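Local coordinates for DUF269-containing protein (Cyanothece sp. ATCC 51142, PDB 3NJ2) that is of unknown function but, as a member of the DUF269 family, is associated with nitrogen fixation, at residues T85-F93 and R134-F144; I96-L106 and G154-V165. All coordinates share one frame; numbering follows the deposited sequence.

Contact 1: T85-F93 and R134-F144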
loop_
_atom_site.group_PDB
_atom_site.type_symbol
_atom_site.label_atom_id
_atom_site.label_comp_id
_atom_site.label_asym_id
_atom_site.label_seq_id
_atom_site.Cartn_x
_atom_site.Cartn_y
_atom_site.Cartn_z
ATOM N N THR B 85 13.900 -7.837 6.512
ATOM C CA THR B 85 12.718 -7.999 7.373
ATOM C C THR B 85 11.491 -7.552 6.549
ATOM O O THR B 85 10.436 -8.220 6.589
ATOM C CB THR B 85 12.809 -7.147 8.639
ATOM O OG1 THR B 85 13.889 -7.663 9.444
ATOM C CG2 THR B 85 11.515 -7.377 9.502
ATOM N N LYS B 86 11.612 -6.429 5.842
ATOM C CA LYS B 86 10.520 -5.956 4.973
ATOM C C LYS B 86 10.120 -7.014 3.916
ATOM O O LYS B 86 8.925 -7.286 3.727
ATOM C CB LYS B 86 10.849 -4.634 4.326
ATOM C CG LYS B 86 9.777 -4.161 3.466
ATOM C CD LYS B 86 10.113 -2.810 2.872
ATOM C CE LYS B 86 8.878 -2.219 2.248
ATOM N NZ LYS B 86 9.179 -0.769 1.915
ATOM N N LEU B 87 11.149 -7.652 3.347
ATOM C CA LEU B 87 10.937 -8.737 2.368
ATOM C C LEU B 87 10.286 -9.948 3.056
ATOM O O LEU B 87 9.381 -10.561 2.432
ATOM C CB LEU B 87 12.317 -9.080 1.702
ATOM C CG LEU B 87 12.096 -10.134 0.584
ATOM C CD1 LEU B 87 11.126 -9.783 -0.553
ATOM C CD2 LEU B 87 13.456 -10.372 -0.090
ATOM N N ARG B 88 10.610 -10.266 4.298
ATOM C CA ARG B 88 9.852 -11.318 5.052
ATOM C C ARG B 88 8.401 -10.975 5.190
ATOM O O ARG B 88 7.581 -11.830 4.978
ATOM C CB ARG B 88 10.383 -11.705 6.481
ATOM C CG ARG B 88 11.720 -12.489 6.385
ATOM C CD ARG B 88 11.981 -13.200 7.659
ATOM N NE ARG B 88 12.119 -12.203 8.757
ATOM C CZ ARG B 88 13.239 -11.507 8.981
ATOM N NH1 ARG B 88 14.328 -11.685 8.218
ATOM N NH2 ARG B 88 13.296 -10.612 9.972
ATOM N N ILE B 89 8.091 -9.740 5.542
ATOM C CA ILE B 89 6.685 -9.424 5.697
ATOM C C ILE B 89 6.030 -9.446 4.310
ATOM O O ILE B 89 4.887 -9.992 4.246
ATOM C CB ILE B 89 6.551 -7.981 6.214
ATOM C CG1 ILE B 89 7.242 -7.853 7.527
ATOM C CG2 ILE B 89 5.025 -7.571 6.347
ATOM C CD1 ILE B 89 7.312 -6.421 8.085
ATOM N N LEU B 90 6.656 -8.975 3.207
ATOM C CA LEU B 90 6.054 -9.067 1.866
ATOM C C LEU B 90 5.813 -10.527 1.491
ATOM O O LEU B 90 4.702 -10.862 1.044
ATOM C CB LEU B 90 6.983 -8.371 0.887
ATOM C CG LEU B 90 6.509 -7.823 -0.431
ATOM C CD1 LEU B 90 5.172 -7.084 -0.299
ATOM C CD2 LEU B 90 7.611 -6.834 -0.828
ATOM N N CYS B 91 6.756 -11.403 1.830
ATOM C CA CYS B 91 6.593 -12.804 1.460
ATOM C C CYS B 91 5.500 -13.514 2.213
ATOM O O CYS B 91 4.743 -14.328 1.619
ATOM C CB CYS B 91 7.900 -13.580 1.616
ATOM S SG CYS B 91 9.106 -13.183 0.238
ATOM N N TYR B 92 5.307 -13.146 3.483
ATOM C CA TYR B 92 4.180 -13.610 4.296
ATOM C C TYR B 92 2.873 -13.251 3.656
ATOM O O TYR B 92 1.992 -14.147 3.407
ATOM C CB TYR B 92 4.309 -12.999 5.710
ATOM C CG TYR B 92 3.232 -13.371 6.677
ATOM C CD1 TYR B 92 3.224 -14.642 7.318
ATOM C CD2 TYR B 92 2.248 -12.464 7.014
ATOM C CE1 TYR B 92 2.241 -14.990 8.272
ATOM C CE2 TYR B 92 1.326 -12.784 7.974
ATOM C CZ TYR B 92 1.326 -14.055 8.581
ATOM O OH TYR B 92 0.347 -14.357 9.480
ATOM N N PHE B 93 2.713 -11.986 3.277
ATOM C CA PHE B 93 1.444 -11.584 2.650
ATOM C C PHE B 93 1.261 -12.136 1.247
ATOM O O PHE B 93 0.122 -12.377 0.845
ATOM C CB PHE B 93 1.156 -10.081 2.843
ATOM C CG PHE B 93 0.852 -9.766 4.303
ATOM C CD1 PHE B 93 -0.426 -10.043 4.784
ATOM C CD2 PHE B 93 1.834 -9.177 5.177
ATOM C CE1 PHE B 93 -0.650 -9.843 6.078
ATOM C CE2 PHE B 93 1.579 -9.001 6.524
ATOM C CZ PHE B 93 0.312 -9.332 6.969
ATOM N N ARG B 134 -4.560 -5.289 6.794
ATOM C CA ARG B 134 -3.970 -5.485 8.122
ATOM C C ARG B 134 -3.079 -4.312 8.557
ATOM O O ARG B 134 -2.104 -3.962 7.908
ATOM C CB ARG B 134 -3.157 -6.769 8.128
ATOM C CG ARG B 134 -2.729 -7.152 9.476
ATOM C CD ARG B 134 -2.606 -8.666 9.501
ATOM N NE ARG B 134 -2.094 -9.079 10.797
ATOM C CZ ARG B 134 -2.855 -9.491 11.807
ATOM N NH1 ARG B 134 -4.183 -9.579 11.690
ATOM N NH2 ARG B 134 -2.258 -9.862 12.935
ATOM N N SER B 135 -3.411 -3.719 9.707
ATOM C CA SER B 135 -2.552 -2.674 10.315
ATOM C C SER B 135 -1.311 -3.324 10.925
ATOM O O SER B 135 -1.463 -4.304 11.689
ATOM C CB SER B 135 -3.383 -2.052 11.422
ATOM O OG SER B 135 -2.660 -1.010 12.072
ATOM N N LEU B 136 -0.132 -2.834 10.508
ATOM C CA LEU B 136 1.193 -3.271 10.923
ATOM C C LEU B 136 1.825 -2.238 11.859
ATOM O O LEU B 136 1.704 -1.023 11.647
ATOM C CB LEU B 136 2.157 -3.426 9.733
ATOM C CG LEU B 136 1.606 -4.330 8.648
ATOM C CD1 LEU B 136 2.583 -4.325 7.452
ATOM C CD2 LEU B 136 1.256 -5.712 9.213
ATOM N N ARG B 137 2.379 -2.707 12.968
ATOM C CA ARG B 137 3.003 -1.817 13.922
ATOM C C ARG B 137 4.308 -2.525 14.356
ATOM O O ARG B 137 4.351 -3.808 14.383
ATOM C CB ARG B 137 2.036 -1.475 15.118
ATOM C CG ARG B 137 1.765 -2.561 16.042
ATOM C CD ARG B 137 0.834 -2.135 17.233
ATOM N NE ARG B 137 0.781 -3.207 18.202
ATOM C CZ ARG B 137 -0.217 -3.470 19.044
ATOM N NH1 ARG B 137 -1.327 -2.738 19.079
ATOM N NH2 ARG B 137 -0.092 -4.502 19.865
ATOM N N ASP B 138 5.336 -1.725 14.725
ATOM C CA ASP B 138 6.616 -2.303 15.266
ATOM C C ASP B 138 7.137 -3.325 14.265
ATOM O O ASP B 138 7.575 -4.396 14.695
ATOM C CB ASP B 138 6.364 -3.003 16.638
ATOM C CG ASP B 138 5.734 -2.021 17.659
ATOM O OD1 ASP B 138 5.820 -0.781 17.411
ATOM O OD2 ASP B 138 5.140 -2.515 18.596
ATOM N N ALA B 139 7.076 -2.968 12.950
ATOM C CA ALA B 139 7.326 -3.976 11.904
ATOM C C ALA B 139 8.742 -4.549 11.992
ATOM O O ALA B 139 8.991 -5.708 11.605
ATOM C CB ALA B 139 7.111 -3.379 10.599
ATOM N N HIS B 140 9.686 -3.793 12.559
ATOM C CA HIS B 140 11.086 -4.316 12.706
ATOM C C HIS B 140 11.065 -5.636 13.492
ATOM O O HIS B 140 11.974 -6.471 13.302
ATOM C CB HIS B 140 11.966 -3.315 13.502
ATOM C CG HIS B 140 11.945 -1.921 12.972
ATOM N ND1 HIS B 140 10.793 -1.170 12.761
ATOM C CD2 HIS B 140 12.968 -1.146 12.541
ATOM C CE1 HIS B 140 11.128 0.023 12.279
ATOM N NE2 HIS B 140 12.445 0.046 12.102
ATOM N N ARG B 141 10.134 -5.805 14.450
ATOM C CA ARG B 141 9.990 -6.983 15.352
ATOM C C ARG B 141 9.127 -8.130 14.769
ATOM O O ARG B 141 8.681 -8.983 15.541
ATOM C CB ARG B 141 9.367 -6.508 16.630
ATOM C CG ARG B 141 10.269 -5.464 17.345
ATOM C CD ARG B 141 9.696 -5.072 18.717
ATOM N NE ARG B 141 10.575 -4.021 19.243
ATOM C CZ ARG B 141 10.260 -3.250 20.287
ATOM N NH1 ARG B 141 9.075 -3.396 20.879
ATOM N NH2 ARG B 141 11.153 -2.384 20.744
ATOM N N PHE B 142 8.830 -8.029 13.445
ATOM C CA PHE B 142 7.931 -9.019 12.782
ATOM C C PHE B 142 8.449 -10.406 13.080
ATOM O O PHE B 142 9.633 -10.703 12.874
ATOM C CB PHE B 142 7.899 -8.778 11.287
ATOM C CG PHE B 142 6.956 -9.644 10.573
ATOM C CD1 PHE B 142 5.569 -9.427 10.673
ATOM C CD2 PHE B 142 7.455 -10.722 9.855
ATOM C CE1 PHE B 142 4.690 -10.256 9.973
ATOM C CE2 PHE B 142 6.606 -11.519 9.139
ATOM C CZ PHE B 142 5.245 -11.347 9.244
ATOM N N GLY B 143 7.533 -11.269 13.462
ATOM C CA GLY B 143 7.943 -12.653 13.774
ATOM C C GLY B 143 6.927 -13.321 14.689
ATOM O O GLY B 143 5.923 -12.680 15.132
ATOM N N PHE B 144 7.151 -14.631 14.930
ATOM C CA PHE B 144 6.202 -15.470 15.653
ATOM C C PHE B 144 6.860 -16.363 16.668
ATOM O O PHE B 144 8.012 -16.752 16.487
ATOM C CB PHE B 144 5.429 -16.354 14.650
ATOM C CG PHE B 144 4.702 -15.553 13.549
ATOM C CD1 PHE B 144 3.366 -15.218 13.681
ATOM C CD2 PHE B 144 5.427 -15.044 12.446
ATOM C CE1 PHE B 144 2.755 -14.428 12.652
ATOM C CE2 PHE B 144 4.810 -14.220 11.453
ATOM C CZ PHE B 144 3.470 -13.952 11.565
HETATM O O HOH W 1 14.283 -6.443 11.804
HETATM O O HOH W 2 12.016 -9.282 12.706
HETATM O O HOH W 3 10.735 -12.457 11.264
#
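Phe142 is pressed against Ile89 and Tyr92 in a buried, mostly apolar contact, where the first half of helix 83-104 packs on the end of strand 129-136 and the loop that follows it. CG1 of Ile89 lies over one face of the Phe142 ring, 3.7 Å from the ring centroid and 19° off its normal, a CH-pi contact. Beyond CG1, the Ile89 CD1 methyl reaches Ala139 CB at 4.0 Å, while the CG2 branch turns to Leu136 CD1. With CG anti to the backbone N (chi1 -176°), the Phe142 ring extends in toward the helix, and its CZ edge meets the face of Tyr92, 3.8 Å from Tyr92 CG. The pair is T-shaped, with planes at 70°. Phe144 CZ closes the aromatic cluster at 3.7 Å from Tyr92 CE1, and Leu150 and Gln153 of helix 147-167 touch both Tyr92 and Phe144. The helix runs along one side of the three-stranded antiparallel sheet, nearly antiparallel to strand 134-136, and Leu114 of strand 109-114 touches Ile89, Leu136 and Ala139. With an alanine at Phe142, the face of Tyr92 is likely to lose its edge-on partner and Ile89 CG1 its ring, with a gap between them. Two residues before the strand ends, Arg134 sets its CD at the edge of the Phe93 ring, 3.9 Å from CZ. The polar side of the contact is carried by water. One water joins Thr85 OG1 to the carbonyl O of His140; a second takes an N-H from Arg88 NH2 and donates to both His140 O and Phe142 O; a third links Arg88 NE to Phe142 O, at 2.6 Å from that oxygen.

Contact 2: I96-L106 and G154-V165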
loop_
_atom_site.group_PDB
_atom_site.type_symbol
_atom_site.label_atom_id
_atom_site.label_comp_id
_atom_site.label_asym_id
_atom_site.label_seq_id
_atom_site.Cartn_x
_atom_site.Cartn_y
_atom_site.Cartn_z
ATOM N N ILE B 96 -0.050 -15.610 1.602
ATOM C CA ILE B 96 -1.447 -15.593 1.952
ATOM C C ILE B 96 -2.208 -15.353 0.623
ATOM O O ILE B 96 -3.201 -16.089 0.281
ATOM C CB ILE B 96 -1.707 -14.486 2.991
ATOM C CG1 ILE B 96 -1.204 -14.980 4.297
ATOM C CG2 ILE B 96 -3.338 -14.180 3.043
ATOM C CD1 ILE B 96 -1.041 -13.841 5.285
ATOM N N ALA B 97 -1.755 -14.404 -0.180
ATOM C CA ALA B 97 -2.399 -13.981 -1.433
ATOM C C ALA B 97 -2.399 -15.193 -2.407
ATOM O O ALA B 97 -3.371 -15.527 -3.053
ATOM C CB ALA B 97 -1.661 -12.825 -2.040
ATOM N N ALA B 98 -1.245 -15.890 -2.450
ATOM C CA ALA B 98 -1.194 -17.050 -3.395
ATOM C C ALA B 98 -2.191 -18.153 -3.071
ATOM O O ALA B 98 -2.696 -18.776 -3.976
ATOM C CB ALA B 98 0.229 -17.567 -3.374
ATOM N N LEU B 99 -2.469 -18.420 -1.802
ATOM C CA LEU B 99 -3.443 -19.404 -1.383
ATOM C C LEU B 99 -4.872 -18.914 -1.694
ATOM O O LEU B 99 -5.716 -19.699 -2.128
ATOM C CB LEU B 99 -3.297 -19.766 0.088
ATOM C CG LEU B 99 -2.054 -20.600 0.383
ATOM C CD1 LEU B 99 -1.649 -20.356 1.886
ATOM C CD2 LEU B 99 -2.240 -22.018 -0.095
ATOM N N ILE B 100 -5.151 -17.625 -1.467
ATOM C CA ILE B 100 -6.453 -17.051 -1.867
ATOM C C ILE B 100 -6.655 -17.255 -3.354
ATOM O O ILE B 100 -7.706 -17.725 -3.761
ATOM C CB ILE B 100 -6.525 -15.571 -1.427
ATOM C CG1 ILE B 100 -6.521 -15.541 0.070
ATOM C CG2 ILE B 100 -7.852 -14.961 -1.985
ATOM C CD1 ILE B 100 -6.318 -14.057 0.576
ATOM N N GLU B 101 -5.643 -16.950 -4.164
ATOM C CA GLU B 101 -5.715 -17.100 -5.591
ATOM C C GLU B 101 -5.900 -18.579 -5.963
ATOM O O GLU B 101 -6.766 -18.884 -6.793
ATOM C CB GLU B 101 -4.411 -16.506 -6.176
ATOM C CG GLU B 101 -4.422 -16.253 -7.669
ATOM C CD GLU B 101 -3.244 -15.333 -8.117
ATOM O OE1 GLU B 101 -2.879 -14.236 -7.518
ATOM O OE2 GLU B 101 -2.658 -15.720 -9.172
ATOM N N LYS B 102 -5.159 -19.510 -5.342
ATOM C CA LYS B 102 -5.288 -20.968 -5.642
ATOM C C LYS B 102 -6.696 -21.472 -5.355
ATOM O O LYS B 102 -7.277 -22.286 -6.123
ATOM C CB LYS B 102 -4.300 -21.778 -4.783
ATOM C CG LYS B 102 -2.913 -21.735 -5.345
ATOM C CD LYS B 102 -2.091 -22.790 -4.717
ATOM C CE LYS B 102 -0.929 -23.123 -5.637
ATOM N NZ LYS B 102 0.203 -23.531 -4.785
ATOM N N GLU B 103 -7.285 -21.078 -4.254
ATOM C CA GLU B 103 -8.545 -21.683 -3.823
ATOM C C GLU B 103 -9.749 -20.997 -4.436
ATOM O O GLU B 103 -10.819 -21.594 -4.510
ATOM C CB GLU B 103 -8.619 -21.638 -2.275
ATOM C CG GLU B 103 -7.571 -22.488 -1.517
ATOM C CD GLU B 103 -7.956 -23.961 -1.435
ATOM O OE1 GLU B 103 -8.443 -24.365 -0.350
ATOM O OE2 GLU B 103 -7.894 -24.612 -2.534
ATOM N N THR B 104 -9.598 -19.743 -4.849
ATOM C CA THR B 104 -10.767 -19.007 -5.409
ATOM C C THR B 104 -10.685 -18.629 -6.911
ATOM O O THR B 104 -11.680 -18.266 -7.525
ATOM C CB THR B 104 -10.999 -17.663 -4.647
ATOM O OG1 THR B 104 -9.907 -16.766 -4.928
ATOM C CG2 THR B 104 -11.217 -17.910 -3.184
ATOM N N GLY B 105 -9.489 -18.647 -7.506
ATOM C CA GLY B 105 -9.291 -18.159 -8.839
ATOM C C GLY B 105 -9.086 -16.675 -8.954
ATOM O O GLY B 105 -8.698 -16.163 -10.039
ATOM N N LEU B 106 -9.257 -15.968 -7.818
ATOM C CA LEU B 106 -9.148 -14.461 -7.868
ATOM C C LEU B 106 -7.657 -14.023 -7.946
ATOM O O LEU B 106 -6.893 -14.338 -7.068
ATOM C CB LEU B 106 -9.790 -13.825 -6.597
ATOM C CG LEU B 106 -9.718 -12.292 -6.690
ATOM C CD1 LEU B 106 -10.585 -11.632 -7.833
ATOM C CD2 LEU B 106 -10.233 -11.725 -5.388
ATOM N N GLY B 154 -1.043 -17.362 9.517
ATOM C CA GLY B 154 -1.124 -17.216 8.025
ATOM C C GLY B 154 -2.333 -17.978 7.448
ATOM O O GLY B 154 -3.064 -17.466 6.520
ATOM N N THR B 155 -2.608 -19.152 8.015
ATOM C CA THR B 155 -3.786 -19.961 7.587
ATOM C C THR B 155 -5.108 -19.230 7.845
ATOM O O THR B 155 -5.940 -19.073 6.935
ATOM C CB THR B 155 -3.776 -21.361 8.203
ATOM O OG1 THR B 155 -2.599 -22.053 7.782
ATOM C CG2 THR B 155 -4.945 -22.196 7.734
ATOM N N LYS B 156 -5.218 -18.710 9.064
ATOM C CA LYS B 156 -6.435 -17.903 9.391
ATOM C C LYS B 156 -6.628 -16.728 8.454
ATOM O O LYS B 156 -7.785 -16.478 7.979
ATOM C CB LYS B 156 -6.350 -17.444 10.799
ATOM C CG LYS B 156 -7.659 -16.809 11.342
ATOM C CD LYS B 156 -7.473 -16.586 12.846
ATOM C CE LYS B 156 -7.197 -15.131 13.237
ATOM N NZ LYS B 156 -7.310 -14.899 14.765
ATOM N N LEU B 157 -5.566 -15.938 8.164
ATOM C CA LEU B 157 -5.777 -14.839 7.264
ATOM C C LEU B 157 -6.141 -15.264 5.859
ATOM O O LEU B 157 -6.928 -14.609 5.242
ATOM C CB LEU B 157 -4.499 -13.917 7.219
ATOM C CG LEU B 157 -4.234 -13.167 8.506
ATOM C CD1 LEU B 157 -2.833 -12.571 8.533
ATOM C CD2 LEU B 157 -5.362 -12.061 8.648
ATOM N N ALA B 158 -5.543 -16.360 5.349
ATOM C CA ALA B 158 -5.875 -16.825 4.067
ATOM C C ALA B 158 -7.349 -17.339 4.037
ATOM O O ALA B 158 -8.056 -16.975 3.069
ATOM C CB ALA B 158 -4.920 -17.959 3.682
ATOM N N ASN B 159 -7.707 -18.136 5.038
ATOM C CA ASN B 159 -9.141 -18.557 5.157
ATOM C C ASN B 159 -10.056 -17.362 5.135
ATOM O O ASN B 159 -11.047 -17.403 4.453
ATOM C CB ASN B 159 -9.370 -19.442 6.340
ATOM C CG ASN B 159 -8.537 -20.760 6.278
ATOM O OD1 ASN B 159 -8.147 -21.228 7.334
ATOM N ND2 ASN B 159 -8.273 -21.320 5.093
ATOM N N ALA B 160 -9.769 -16.330 5.907
ATOM C CA ALA B 160 -10.682 -15.181 5.974
ATOM C C ALA B 160 -10.753 -14.437 4.653
ATOM O O ALA B 160 -11.784 -13.932 4.201
ATOM C CB ALA B 160 -10.197 -14.237 7.120
ATOM N N GLY B 161 -9.632 -14.377 3.951
ATOM C CA GLY B 161 -9.663 -13.809 2.632
ATOM C C GLY B 161 -10.512 -14.568 1.664
ATOM O O GLY B 161 -11.263 -14.017 0.892
ATOM N N ILE B 162 -10.375 -15.895 1.730
ATOM C CA ILE B 162 -11.209 -16.786 0.936
ATOM C C ILE B 162 -12.700 -16.567 1.211
ATOM O O ILE B 162 -13.451 -16.519 0.246
ATOM C CB ILE B 162 -10.775 -18.266 1.091
ATOM C CG1 ILE B 162 -9.435 -18.419 0.386
ATOM C CG2 ILE B 162 -11.781 -19.222 0.417
ATOM C CD1 ILE B 162 -8.605 -19.624 0.905
ATOM N N GLU B 163 -13.040 -16.461 2.478
ATOM C CA GLU B 163 -14.466 -16.224 2.863
ATOM C C GLU B 163 -14.953 -14.922 2.253
ATOM O O GLU B 163 -16.087 -14.830 1.718
ATOM C CB GLU B 163 -14.623 -16.215 4.343
ATOM C CG GLU B 163 -14.548 -17.566 5.082
ATOM C CD GLU B 163 -14.494 -17.349 6.614
ATOM O OE1 GLU B 163 -14.570 -16.155 7.111
ATOM O OE2 GLU B 163 -14.366 -18.378 7.335
ATOM N N LEU B 164 -14.081 -13.912 2.198
ATOM C CA LEU B 164 -14.491 -12.650 1.594
ATOM C C LEU B 164 -14.755 -12.746 0.117
ATOM O O LEU B 164 -15.755 -12.230 -0.332
ATOM C CB LEU B 164 -13.444 -11.537 1.898
ATOM C CG LEU B 164 -13.445 -10.982 3.297
ATOM C CD1 LEU B 164 -12.166 -10.122 3.517
ATOM C CD2 LEU B 164 -14.692 -10.209 3.558
ATOM N N VAL B 165 -13.882 -13.419 -0.631
ATOM C CA VAL B 165 -14.106 -13.596 -2.065
ATOM C C VAL B 165 -15.437 -14.378 -2.281
ATOM O O VAL B 165 -16.229 -13.991 -3.152
ATOM C CB VAL B 165 -12.995 -14.410 -2.735
ATOM C CG1 VAL B 165 -13.239 -14.576 -4.278
ATOM C CG2 VAL B 165 -11.659 -13.785 -2.504
#
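Ile100 of helix 83-104 fits as a knob into a hole on helix 147-167 formed by Ala158, Gly161, Ile162 and Val165, in a helix-helix packing whose segment axes cross at -42° and approach to 8.8 Å. From CB its two branches part. CG1 is anti to the carbonyl carbon (chi1 -66°); the Ile100 and Ile162 side chains slide past each other in opposite directions, and Ile100 CG1 comes within 3.7 Å of the carbonyl O of Ala158. At the tip, CD1 rests on the bare CA of Gly161 at 3.9 Å, a spot where a side chain on that residue would collide with it. The other branch, CG2, touches Val165 CG2. One turn earlier Ile96 packs on the same helix: CG2 sits on Ala158 CA, CG1 touches the carbonyl O of Gly154, and CD1 meets Leu157 CD1 at an oblique angle. Lack of a side chain at Gly161 is consistent with the close approach of the helices, and Val131 and Val132 of strand 129-136 touch the same isoleucines from the sheet. Phe36 of helix 35-46 covers Ile96 and Leu99. Toward the outer end, Ile162 CD1 lies against Glu103 CB at 3.8 Å, and its CG2 methyl meets that of Thr104. Val165 and Thr104 reach toward each other tip to tip, Val165 CG1 lying 3.8 Å from Thr104 CB, and Val165 CG2 meets Leu106 CD2. Helix 83-104 ends here, Gly105 taking a positive phi. Thr104 OG1, placed between its own backbone N and carbonyl carbon (chi1 68°), donates to Ile100 O from above the carbonyl plane at 2.7 Å, opposite the face used by Thr104 N, and accepts from Leu106 N at 3.1 Å in an ST turn.

Overall arrangement
Both contacts use helix 83-104, its first half in contact 1 and its last turns in contact 2, and their centres lie about 18 Å apart. Contact 1 is the deeper, its centre about 7 Å from the centre of the chain; contact 2, at about 12 Å, is only partly buried, and Leu164 of its second segment packs on Lys128 of the second subunit. Aromatic rings and waters join the end of a strand and the loop after it to the helix in the first, whereas aliphatic branches fitted among small residues join two helices in the second. The two meet at Leu157, whose CD1 touches Tyr92 OH, Phe93 and Arg134, so the two contacts adjoin there.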